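Local coordinates for protein N2152 (Neocallimastix frontalis, PDB 5U22) that is a family 39 glycoside hydrolase of an anaerobic rumen fungus, probably cleaving glycosidic bonds in rare arabinosyl substrates, at residues Trp280-His285 / Lys379-Pro384; Glu49-Asp54 / Ala294-Lys299. One frame throughout, in Å; residues are numbered along the deposited sequence.

Contact 1. Residues Trp280-His285 / Lys379-Pro384; sequences WWFVPH and KSKDTP
Lys381 lays the end of its side chain over one face of the Phe282 ring, and the evidence is of two kinds. The first is CH-pi packing: Lys381 CE stands 3.4 Å from the centroid of the Phe282 ring, 6° off the ring normal, while Lys381 CD sits nearer the rim, 3.5 Å from Phe282 CE2. The second is cation-pi: Lys381 NZ lies 4.0 Å from the same centroid and 21° off the normal. With the bend at chi4 (68°) the chain passes over the ring from the CE2 side, and NZ ends nearest CG. Trp281 CB approaches the opposite face near its rim. His285 CD2 is 4.4 Å from Lys381 NZ, an oblique approach.

Phe282 and Lys381 lie in two type I beta turns, Phe282-His285 after the last strand of the TIM barrel and Ser380-Thr383 between two strands of the beta sandwich; the contact therefore bridges the two domains at the surface. Nearby, Trp280 O hydrogen-bonds a bound BTB molecule, probably from the crystallisation liquor. Without the ring, as with an alanine here, Lys381 is likely to lose the surface under its methylenes and its cation-pi partner, leaving Asp382 to hold the ammonium.

A salt bridge from Lys381 NZ to Asp382 OD1 (2.9 Å), on the carboxylate's syn side but somewhat out of its plane, tethers the ammonium over the ring. The Ser380-Thr383 turn is closed by Thr383 N to Ser380 O; Ser380 OG accepts from Asp382 N, an ST turn, and shares a hydrogen bond with Thr383 OG1 at 2.8 Å.

Contact 2. Residues Glu49-Asp54 / Ala294-Lys299; sequences ENVPKD and ASDTQK
Asp296 carries the second segment's side of this contact, meeting Val51 and Pro52, and the residue before it sets up the loop that presents it. Ala294 N donates to Gln298 O at 2.8 Å, closing the loop at its base. Ser295 OG links three residues of the loop: it accepts from Thr297 N (3.1 Å, N-H...O angle 157°), which defines an ST turn, and donates to Gln298 OE1 at 2.9 Å, in the carbonyl plane and on a lone pair.

At Asp296 the carboxylate lies against the methyls of Val51. Asp296 CG is 3.8 Å from Val51 CG1, and Asp296 OD2 lies 3.8 Å from Val51 CG1 and 4.1 Å from Val51 CG2, so both branches of the valine meet the same oxygen. A chi1 of -171° swings CG1 away from the valine's own N, and this methyl meets the carboxyl carbon. The other oxygen, OD1, forms a salt bridge with Arg288, so the valine packs against a group held by that ion pair. Asp296 O faces Pro52 CA and is linked onward through a water: it accepts from the water at 2.8 Å, and the water in turn accepts from Lys53 N at 2.6 Å. This bridge lies just after the cis peptide preceding Pro52.

Beyond the loop, Lys299 rests on Leu58 of helix 55-58 and makes a cation-pi contact with Trp303 of helix 301-310. Pro52 also packs on Leu58, so the two loops, each leading into one of these helices, converge on helix 55-58, whose N-cap is Asp54.

From the N terminus, the chain passes strand 31-35, then enters the loop of 49-54 that leads into helix 55-58. It runs through the parallel strands of the barrel, from 66-70 to 275-278, and emerges in the long loop that supplies 280-285 and then 294-299. Residues 294-299 close contact 2 over 239 intervening residues, joining the end of the barrel to its beginning. The chain continues through helix 301-310 into the sandwich, where 379-384 closes contact 1. The segments alternate, so the two closures cross without nesting. They also touch: Ala294 CB packs 3.4 Å from Thr383 O, linking the sandwich loop to the later part of the same barrel loop that supplies 280-285.

Contact 1. Residues Trp280-His285 / Lys379-Pro384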
loop_
_atom_site.group_PDB
_atom_site.type_symbol
_atom_site.label_atom_id
_atom_site.label_comp_id
_atom_site.label_asym_id
_atom_site.label_seq_id
_atom_site.Cartn_x
_atom_site.Cartn_y
_atom_site.Cartn_z
ATOM N N TRP A 280 -0.471 -8.250 -7.247
ATOM C CA TRP A 280 -1.428 -9.080 -7.990
ATOM C C TRP A 280 -0.659 -10.315 -8.437
ATOM O O TRP A 280 -0.259 -10.426 -9.602
ATOM C CB TRP A 280 -2.015 -8.323 -9.165
ATOM C CG TRP A 280 -3.002 -9.123 -9.979
ATOM C CD1 TRP A 280 -3.984 -9.953 -9.512
ATOM C CD2 TRP A 280 -3.085 -9.162 -11.405
ATOM N NE1 TRP A 280 -4.688 -10.487 -10.563
ATOM C CE2 TRP A 280 -4.146 -10.028 -11.738
ATOM C CE3 TRP A 280 -2.364 -8.544 -12.436
ATOM C CZ2 TRP A 280 -4.504 -10.290 -13.058
ATOM C CZ3 TRP A 280 -2.724 -8.797 -13.742
ATOM C CH2 TRP A 280 -3.785 -9.663 -14.045
ATOM N N TRP A 281 -0.427 -11.240 -7.507
ATOM C CA TRP A 281 0.308 -12.446 -7.870
ATOM C C TRP A 281 -0.553 -13.482 -8.578
ATOM O O TRP A 281 -0.009 -14.314 -9.308
ATOM C CB TRP A 281 0.938 -13.103 -6.636
ATOM C CG TRP A 281 2.242 -12.508 -6.230
ATOM C CD1 TRP A 281 2.530 -11.907 -5.041
ATOM C CD2 TRP A 281 3.438 -12.452 -7.011
ATOM N NE1 TRP A 281 3.838 -11.490 -5.027
ATOM C CE2 TRP A 281 4.417 -11.815 -6.226
ATOM C CE3 TRP A 281 3.785 -12.899 -8.290
ATOM C CZ2 TRP A 281 5.711 -11.596 -6.682
ATOM C CZ3 TRP A 281 5.066 -12.686 -8.739
ATOM C CH2 TRP A 281 6.019 -12.038 -7.938
ATOM N N PHE A 282 -1.868 -13.460 -8.378
ATOM C CA PHE A 282 -2.745 -14.519 -8.874
ATOM C C PHE A 282 -3.517 -13.984 -10.073
ATOM O O PHE A 282 -4.655 -13.526 -9.968
ATOM C CB PHE A 282 -3.608 -15.018 -7.747
ATOM C CG PHE A 282 -2.781 -15.531 -6.627
ATOM C CD1 PHE A 282 -2.112 -16.732 -6.759
ATOM C CD2 PHE A 282 -2.545 -14.750 -5.504
ATOM C CE1 PHE A 282 -1.276 -17.190 -5.752
ATOM C CE2 PHE A 282 -1.718 -15.202 -4.502
ATOM C CZ PHE A 282 -1.081 -16.436 -4.629
ATOM N N VAL A 283 -2.855 -14.045 -11.223
ATOM C CA VAL A 283 -3.340 -13.479 -12.476
ATOM C C VAL A 283 -4.697 -14.050 -12.882
ATOM O O VAL A 283 -5.514 -13.298 -13.433
ATOM C CB VAL A 283 -2.273 -13.665 -13.567
ATOM C CG1 VAL A 283 -2.793 -13.224 -14.923
ATOM C CG2 VAL A 283 -1.044 -12.845 -13.221
ATOM N N PRO A 284 -5.023 -15.326 -12.625
ATOM C CA PRO A 284 -6.391 -15.789 -12.927
ATOM C C PRO A 284 -7.493 -15.068 -12.169
ATOM O O PRO A 284 -8.657 -15.188 -12.569
ATOM C CB PRO A 284 -6.357 -17.276 -12.541
ATOM C CG PRO A 284 -4.943 -17.668 -12.755
ATOM C CD PRO A 284 -4.151 -16.469 -12.291
ATOM N N HIS A 285 -7.192 -14.335 -11.098
ATOM C CA HIS A 285 -8.228 -13.788 -10.216
ATOM C C HIS A 285 -8.034 -12.294 -9.957
ATOM O O HIS A 285 -7.885 -11.861 -8.811
ATOM C CB HIS A 285 -8.263 -14.570 -8.903
ATOM C CG HIS A 285 -8.390 -16.054 -9.088
ATOM N ND1 HIS A 285 -9.424 -16.631 -9.794
ATOM C CD2 HIS A 285 -7.612 -17.076 -8.657
ATOM C CE1 HIS A 285 -9.275 -17.944 -9.794
ATOM N NE2 HIS A 285 -8.187 -18.242 -9.106
ATOM N N LYS A 379 -7.086 -18.712 7.246
ATOM C CA LYS A 379 -6.723 -20.048 6.784
ATOM C C LYS A 379 -5.990 -20.015 5.454
ATOM O O LYS A 379 -4.969 -20.692 5.282
ATOM C CB LYS A 379 -7.980 -20.923 6.647
ATOM C CG LYS A 379 -8.740 -21.139 7.941
ATOM C CD LYS A 379 -8.624 -22.569 8.416
ATOM C CE LYS A 379 -9.356 -22.761 9.732
ATOM N NZ LYS A 379 -10.727 -22.152 9.703
ATOM N N SER A 380 -6.502 -19.247 4.498
ATOM C CA SER A 380 -5.854 -19.052 3.211
ATOM C C SER A 380 -6.519 -17.862 2.538
ATOM O O SER A 380 -7.594 -17.413 2.947
ATOM C CB SER A 380 -5.965 -20.294 2.320
ATOM O OG SER A 380 -7.256 -20.359 1.747
ATOM N N LYS A 381 -5.868 -17.370 1.484
ATOM C CA LYS A 381 -6.398 -16.245 0.724
ATOM C C LYS A 381 -7.748 -16.558 0.084
ATOM O O LYS A 381 -8.508 -15.626 -0.217
ATOM C CB LYS A 381 -5.392 -15.838 -0.355
ATOM C CG LYS A 381 -5.411 -16.770 -1.561
ATOM C CD LYS A 381 -4.319 -16.465 -2.576
ATOM C CE LYS A 381 -4.515 -17.252 -3.879
ATOM N NZ LYS A 381 -5.721 -16.837 -4.668
ATOM N N ASP A 382 -8.064 -17.841 -0.133
ATOM C CA ASP A 382 -9.289 -18.254 -0.811
ATOM C C ASP A 382 -10.346 -18.787 0.152
ATOM O O ASP A 382 -11.370 -19.318 -0.296
ATOM C CB ASP A 382 -8.973 -19.312 -1.882
ATOM C CG ASP A 382 -8.115 -18.758 -3.016
ATOM O OD1 ASP A 382 -8.143 -17.527 -3.247
ATOM O OD2 ASP A 382 -7.400 -19.535 -3.675
ATOM N N THR A 383 -10.121 -18.658 1.459
ATOM C CA THR A 383 -11.077 -19.105 2.462
ATOM C C THR A 383 -12.015 -17.957 2.814
ATOM O O THR A 383 -11.541 -16.910 3.273
ATOM C CB THR A 383 -10.356 -19.581 3.715
ATOM O OG1 THR A 383 -9.487 -20.669 3.381
ATOM C CG2 THR A 383 -11.352 -20.039 4.782
ATOM N N PRO A 384 -13.323 -18.087 2.608
ATOM C CA PRO A 384 -14.227 -17.002 3.003
ATOM C C PRO A 384 -14.197 -16.783 4.509
ATOM O O PRO A 384 -13.963 -17.709 5.291
ATOM C CB PRO A 384 -15.602 -17.490 2.527
ATOM C CG PRO A 384 -15.285 -18.454 1.434
ATOM C CD PRO A 384 -14.031 -19.149 1.879
#

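Contact 2. Residues Glu49-Asp54 / Ala294-Lys299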
loop_
_atom_site.group_PDB
_atom_site.type_symbol
_atom_site.label_atom_id
_atom_site.label_comp_id
_atom_site.label_asym_id
_atom_site.label_seq_id
_atom_site.Cartn_x
_atom_site.Cartn_y
_atom_site.Cartn_z
ATOM N N GLU A 49 -13.121 -3.657 -14.167
ATOM C CA GLU A 49 -14.318 -3.039 -14.740
ATOM C C GLU A 49 -15.578 -3.482 -14.013
ATOM O O GLU A 49 -16.468 -2.664 -13.750
ATOM C CB GLU A 49 -14.428 -3.356 -16.235
ATOM C CG GLU A 49 -13.447 -2.590 -17.129
ATOM C CD GLU A 49 -12.141 -3.339 -17.336
ATOM O OE1 GLU A 49 -11.825 -4.223 -16.507
ATOM O OE2 GLU A 49 -11.437 -3.048 -18.336
ATOM N N ASN A 50 -15.682 -4.770 -13.678
ATOM C CA ASN A 50 -16.896 -5.225 -13.006
ATOM C C ASN A 50 -16.613 -6.280 -11.939
ATOM O O ASN A 50 -17.506 -7.068 -11.605
ATOM C CB ASN A 50 -17.916 -5.756 -14.033
ATOM C CG ASN A 50 -19.351 -5.708 -13.514
ATOM O OD1 ASN A 50 -19.721 -4.794 -12.777
ATOM N ND2 ASN A 50 -20.159 -6.695 -13.894
ATOM N N VAL A 51 -15.392 -6.329 -11.411
ATOM C CA VAL A 51 -15.081 -7.143 -10.241
ATOM C C VAL A 51 -14.292 -6.251 -9.297
ATOM O O VAL A 51 -13.349 -5.591 -9.732
ATOM C CB VAL A 51 -14.285 -8.413 -10.585
ATOM C CG1 VAL A 51 -14.183 -9.322 -9.352
ATOM C CG2 VAL A 51 -14.924 -9.172 -11.763
ATOM N N PRO A 52 -14.695 -6.185 -8.013
ATOM C CA PRO A 52 -15.899 -6.787 -7.432
ATOM C C PRO A 52 -17.137 -6.181 -8.064
ATOM O O PRO A 52 -17.105 -5.024 -8.468
ATOM C CB PRO A 52 -15.820 -6.406 -5.943
ATOM C CG PRO A 52 -14.414 -5.945 -5.712
ATOM C CD PRO A 52 -13.953 -5.384 -7.028
ATOM N N LYS A 53 -18.210 -6.960 -8.165
ATOM C CA LYS A 53 -19.446 -6.423 -8.723
ATOM C C LYS A 53 -20.075 -5.413 -7.771
ATOM O O LYS A 53 -20.538 -4.342 -8.194
ATOM C CB LYS A 53 -20.400 -7.583 -9.019
ATOM C CG LYS A 53 -21.218 -7.475 -10.282
ATOM C CD LYS A 53 -22.075 -8.738 -10.479
ATOM C CE LYS A 53 -21.339 -9.803 -11.282
ATOM N NZ LYS A 53 -22.190 -10.998 -11.593
ATOM N N ASP A 54 -20.077 -5.725 -6.476
ATOM C CA ASP A 54 -20.773 -4.925 -5.471
ATOM C C ASP A 54 -19.800 -3.898 -4.914
ATOM O O ASP A 54 -19.131 -4.136 -3.908
ATOM C CB ASP A 54 -21.321 -5.840 -4.381
ATOM C CG ASP A 54 -22.146 -5.108 -3.343
ATOM O OD1 ASP A 54 -22.099 -3.861 -3.285
ATOM O OD2 ASP A 54 -22.819 -5.801 -2.546
ATOM N N ALA A 294 -11.955 -13.583 -0.857
ATOM C CA ALA A 294 -11.684 -15.003 -0.987
ATOM C C ALA A 294 -12.150 -15.539 -2.328
ATOM O O ALA A 294 -11.639 -16.568 -2.794
ATOM C CB ALA A 294 -12.376 -15.761 0.150
ATOM N N SER A 295 -13.129 -14.868 -2.929
ATOM C CA SER A 295 -13.635 -15.168 -4.255
ATOM C C SER A 295 -13.980 -13.838 -4.894
ATOM O O SER A 295 -13.760 -12.778 -4.301
ATOM C CB SER A 295 -14.858 -16.085 -4.187
ATOM O OG SER A 295 -15.960 -15.375 -3.662
ATOM N N ASP A 296 -14.557 -13.877 -6.094
ATOM C CA ASP A 296 -15.013 -12.628 -6.695
ATOM C C ASP A 296 -16.096 -11.942 -5.870
ATOM O O ASP A 296 -16.251 -10.722 -5.969
ATOM C CB ASP A 296 -15.514 -12.882 -8.120
ATOM C CG ASP A 296 -14.380 -13.086 -9.096
ATOM O OD1 ASP A 296 -13.255 -13.367 -8.633
ATOM O OD2 ASP A 296 -14.611 -12.963 -10.322
ATOM N N THR A 297 -16.819 -12.681 -5.022
ATOM C CA THR A 297 -17.995 -12.158 -4.347
ATOM C C THR A 297 -17.930 -12.208 -2.830
ATOM O O THR A 297 -18.775 -11.581 -2.178
ATOM C CB THR A 297 -19.243 -12.941 -4.787
ATOM O OG1 THR A 297 -19.070 -14.328 -4.452
ATOM C CG2 THR A 297 -19.460 -12.794 -6.290
ATOM N N GLN A 298 -16.978 -12.928 -2.248
ATOM C CA GLN A 298 -16.946 -13.158 -0.811
ATOM C C GLN A 298 -15.711 -12.530 -0.186
ATOM O O GLN A 298 -14.611 -12.620 -0.739
ATOM C CB GLN A 298 -16.964 -14.650 -0.493
ATOM C CG GLN A 298 -18.209 -15.370 -0.978
ATOM C CD GLN A 298 -17.991 -16.850 -1.063
ATOM O OE1 GLN A 298 -17.254 -17.341 -1.926
ATOM N NE2 GLN A 298 -18.622 -17.584 -0.163
ATOM N N LYS A 299 -15.898 -11.937 0.991
ATOM C CA LYS A 299 -14.787 -11.369 1.745
ATOM C C LYS A 299 -13.860 -12.466 2.254
ATOM O O LYS A 299 -14.310 -13.532 2.681
ATOM C CB LYS A 299 -15.313 -10.565 2.935
ATOM C CG LYS A 299 -16.159 -9.345 2.565
ATOM C CD LYS A 299 -16.905 -8.834 3.778
ATOM C CE LYS A 299 -17.795 -7.652 3.419
ATOM N NZ LYS A 299 -18.483 -7.082 4.618
HETATM O O HOH W 1 -18.224 -9.504 -7.515
#